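Local coordinates for putative glucoamylase (Bacteroides uniformis, PDB 4GL3), which is a putative glucoamylase, a hydrolase that probably cleaves glucose from alpha-glucans or related carbohydrates, at residues Ala49-Ile54 with Ala102-Lys108. Residue numbers count along the deposited sequence, not the author numbering.
Sequences AETATI and AHWMNGK
Two short antiparallel strands, 51-53 and 104-106, pair with axes 4.7 Å apart at closest and N-to-C directions 138° apart. Ala52 and Met105 (selenomethionine) form the hydrogen-bonded pair: Ala52 N to Met105 O is 2.8 Å, Met105 N to Ala52 O 3.1 Å. Thr51-Asn106 and Thr53-Trp104 are the flanking non-hydrogen-bonded pairs. Two further backbone hydrogen bonds extend the pairing: Gly107 N to Glu50 O, 2.8 Å, and Ile54 N to His103 O, 3.0 Å. Thr53 occupies the N-cap position before helix 54-69, but its side chain makes no capping bond.

Trp104 (chi1 m, chi2 -9°) shares a face with Thr53. Thr51 (chi1 m) sets CG2 over the indole, 3.7 Å from the centroid of its five-membered ring, a CH-pi contact. Thr53 (t) places OG1 at the indole edge, 3.7 Å from Trp104 CD1. Trp104 NE1 hydrogen-bonds to Glu43 OE1. Strand 104-106 is the middle of a three-strand antiparallel sheet completed by 112-113. Helix far outweighs strand in the chain, consistent with the six-hairpin clan of glucoamylase-like proteins. His103 (t) lies beside a bound glycerol, probably from the crystallisation liquor, and stacks on Phe115.

On the other face, Met105 (p, t, p) brings CE to 3.8 Å from Ile54 CD1 (m, m). Phe88 and Leu89 of helix 75-90 adjoin this pair.

At the polar end, Glu50 (m, m) reaches Asn106 ND2 through OE1 and Lys108 NZ through OE2, both 3.2 Å; the second is a salt bridge. Water 1 links Glu50 OE1 and Asn106 ND2. Asn106 (t) turns OD1 to Lys108 N, 2.8 Å, closing an Asx turn.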
ATOM      1  N   ALA A  49     -13.658   4.218  17.635  1.00 42.69           N
ATOM      2  CA  ALA A  49     -12.516   4.740  18.378  1.00 39.00           C
ATOM      3  C   ALA A  49     -11.456   3.616  18.539  1.00 34.70           C
ATOM      4  O   ALA A  49     -10.324   3.872  18.876  1.00 35.40           O
ATOM      5  CB  ALA A  49     -12.979   5.267  19.731  1.00 43.08           C
ATOM      6  N   GLU A  50     -11.828   2.362  18.286  1.00 31.11           N
ATOM      7  CA  GLU A  50     -11.023   1.212  18.714  1.00 34.86           C
ATOM      8  C   GLU A  50     -10.237   0.497  17.617  1.00 28.62           C
ATOM      9  O   GLU A  50      -9.363  -0.315  17.938  1.00 28.31           O
ATOM     10  CB  GLU A  50     -11.954   0.158  19.338  1.00 44.61           C
ATOM     11  CG  GLU A  50     -12.903   0.687  20.415  1.00 62.61           C
ATOM     12  CD  GLU A  50     -12.163   0.981  21.711  1.00 78.31           C
ATOM     13  OE1 GLU A  50     -11.640   0.036  22.340  1.00 82.46           O
ATOM     14  OE2 GLU A  50     -12.094   2.157  22.114  1.00 77.77           O
ATOM     15  N   THR A  51     -10.595   0.720  16.355  1.00 25.78           N
ATOM     16  CA  THR A  51     -10.089  -0.076  15.229  1.00 26.55           C
ATOM     17  C   THR A  51      -8.750   0.376  14.688  1.00 26.39           C
ATOM     18  O   THR A  51      -8.574   1.546  14.374  1.00 30.10           O
ATOM     19  CB  THR A  51     -11.078  -0.018  14.067  1.00 30.33           C
ATOM     20  OG1 THR A  51     -12.329  -0.361  14.600  1.00 28.79           O
ATOM     21  CG2 THR A  51     -10.692  -1.005  12.891  1.00 22.14           C
ATOM     22  N   ALA A  52      -7.802  -0.547  14.635  1.00 24.69           N
ATOM     23  CA  ALA A  52      -6.493  -0.339  13.986  1.00 22.98           C
ATOM     24  C   ALA A  52      -6.456  -1.254  12.780  1.00 24.40           C
ATOM     25  O   ALA A  52      -6.979  -2.382  12.809  1.00 22.76           O
ATOM     26  CB  ALA A  52      -5.366  -0.676  14.934  1.00 19.57           C
ATOM     27  N   THR A  53      -5.860  -0.790  11.695  1.00 21.85           N
ATOM     28  CA  THR A  53      -5.715  -1.624  10.516  1.00 20.67           C
ATOM     29  C   THR A  53      -4.269  -2.012  10.288  1.00 22.97           C
ATOM     30  O   THR A  53      -3.364  -1.177  10.333  1.00 22.26           O
ATOM     31  CB  THR A  53      -6.403  -0.977   9.313  1.00 22.91           C
ATOM     32  OG1 THR A  53      -6.416  -1.912   8.231  1.00 30.11           O
ATOM     33  CG2 THR A  53      -5.736   0.383   8.937  1.00 21.32           C
ATOM     34  N   ILE A  54      -4.025  -3.296  10.058  1.00 24.09           N
ATOM     35  CA  ILE A  54      -2.632  -3.781   9.979  1.00 20.41           C
ATOM     36  C   ILE A  54      -1.887  -3.359   8.730  1.00 23.54           C
ATOM     37  O   ILE A  54      -0.708  -2.972   8.851  1.00 20.10           O
ATOM     38  CB  ILE A  54      -2.542  -5.312  10.236  1.00 20.94           C
ATOM     39  CG1 ILE A  54      -2.759  -5.582  11.760  1.00 21.88           C
ATOM     40  CG2 ILE A  54      -1.246  -5.947   9.720  1.00 18.71           C
ATOM     41  CD1 ILE A  54      -1.607  -5.244  12.737  1.00 20.66           C
ATOM     42  N   ALA A 102      -4.469 -10.388  12.027  1.00 20.03           N
ATOM     43  CA  ALA A 102      -5.751 -10.053  11.429  1.00 18.04           C
ATOM     44  C   ALA A 102      -5.707  -8.716  10.635  1.00 25.05           C
ATOM     45  O   ALA A 102      -4.743  -7.939  10.738  1.00 23.07           O
ATOM     46  CB  ALA A 102      -6.876 -10.064  12.481  1.00 16.17           C
ATOM     47  N   HIS A 103      -6.703  -8.513   9.765  1.00 21.60           N
ATOM     48  CA  HIS A 103      -6.874  -7.261   9.020  1.00 20.12           C
ATOM     49  C   HIS A 103      -7.063  -6.124  10.048  1.00 22.19           C
ATOM     50  O   HIS A 103      -6.390  -5.103   9.979  1.00 22.66           O
ATOM     51  CB  HIS A 103      -8.038  -7.438   8.067  1.00 21.21           C
ATOM     52  CG  HIS A 103      -8.314  -6.284   7.142  1.00 23.55           C
ATOM     53  ND1 HIS A 103      -9.110  -6.434   6.011  1.00 24.34           N
ATOM     54  CD2 HIS A 103      -7.964  -4.974   7.188  1.00 27.21           C
ATOM     55  CE1 HIS A 103      -9.205  -5.259   5.394  1.00 27.95           C
ATOM     56  NE2 HIS A 103      -8.527  -4.356   6.092  1.00 22.29           N
ATOM     57  N   TRP A 104      -8.001  -6.305  10.972  1.00 19.30           N
ATOM     58  CA  TRP A 104      -8.295  -5.316  12.010  1.00 20.22           C
ATOM     59  C   TRP A 104      -8.003  -5.882  13.398  1.00 24.31           C
ATOM     60  O   TRP A 104      -8.260  -7.049  13.649  1.00 20.91           O
ATOM     61  CB  TRP A 104      -9.771  -4.935  11.969  1.00 23.15           C
ATOM     62  CG  TRP A 104     -10.180  -4.027  10.842  1.00 23.55           C
ATOM     63  CD1 TRP A 104      -9.382  -3.390   9.978  1.00 25.07           C
ATOM     64  CD2 TRP A 104     -11.515  -3.648  10.517  1.00 24.49           C
ATOM     65  NE1 TRP A 104     -10.126  -2.621   9.114  1.00 25.69           N
ATOM     66  CE2 TRP A 104     -11.443  -2.768   9.424  1.00 28.07           C
ATOM     67  CE3 TRP A 104     -12.769  -3.972  11.049  1.00 27.60           C
ATOM     68  CZ2 TRP A 104     -12.573  -2.191   8.833  1.00 30.90           C
ATOM     69  CZ3 TRP A 104     -13.908  -3.379  10.478  1.00 32.43           C
ATOM     70  CH2 TRP A 104     -13.793  -2.505   9.372  1.00 33.08           C
HETATM   71  N   MSE A 105      -7.473  -5.041  14.274  1.00 24.86           N
HETATM   72  CA  MSE A 105      -7.362  -5.327  15.702  1.00 22.15           C
HETATM   73  C   MSE A 105      -7.668  -4.094  16.536  1.00 24.18           C
HETATM   74  O   MSE A 105      -7.679  -2.934  16.029  1.00 25.04           O
HETATM   75  CB  MSE A 105      -5.945  -5.837  16.082  1.00 24.08           C
HETATM   76  CG  MSE A 105      -4.836  -4.909  15.797  1.00 25.14           C
HETATM   77 SE   MSE A 105      -3.110  -5.456  16.563  0.75 20.46          SE
HETATM   78  CE  MSE A 105      -2.973  -7.174  15.708  1.00 20.41           C
ATOM     79  N   ASN A 106      -7.960  -4.340  17.805  1.00 22.29           N
ATOM     80  CA  ASN A 106      -8.214  -3.262  18.718  1.00 23.46           C
ATOM     81  C   ASN A 106      -6.878  -2.561  18.972  1.00 25.81           C
ATOM     82  O   ASN A 106      -5.924  -3.206  19.394  1.00 23.41           O
ATOM     83  CB  ASN A 106      -8.849  -3.806  19.973  1.00 23.97           C
ATOM     84  CG  ASN A 106      -9.197  -2.745  20.971  1.00 29.58           C
ATOM     85  OD1 ASN A 106      -8.332  -1.980  21.422  1.00 24.45           O
ATOM     86  ND2 ASN A 106     -10.450  -2.728  21.390  1.00 26.93           N
ATOM     87  N   GLY A 107      -6.814  -1.258  18.705  1.00 27.07           N
ATOM     88  CA  GLY A 107      -5.563  -0.490  18.826  1.00 26.87           C
ATOM     89  C   GLY A 107      -5.078  -0.224  20.256  1.00 28.18           C
ATOM     90  O   GLY A 107      -3.989   0.247  20.451  1.00 26.61           O
ATOM     91  N   LYS A 108      -5.911  -0.538  21.249  1.00 28.17           N
ATOM     92  CA  LYS A 108      -5.520  -0.499  22.641  1.00 30.54           C
ATOM     93  C   LYS A 108      -5.189  -1.904  23.184  1.00 33.75           C
ATOM     94  O   LYS A 108      -4.212  -2.052  23.847  1.00 29.22           O
ATOM     95  CB  LYS A 108      -6.614   0.113  23.528  1.00 39.76           C
ATOM     96  CG  LYS A 108      -7.313   1.358  22.985  1.00 54.40           C
ATOM     97  CD  LYS A 108      -8.378   1.848  23.984  1.00 73.50           C
ATOM     98  CE  LYS A 108      -8.874   3.271  23.717  1.00 73.47           C
ATOM     99  NZ  LYS A 108      -9.243   3.510  22.290  1.00 62.69           N
TER
HETATM  100  O   HOH W   1     -10.718  -1.282  24.204  1.00 49.89           O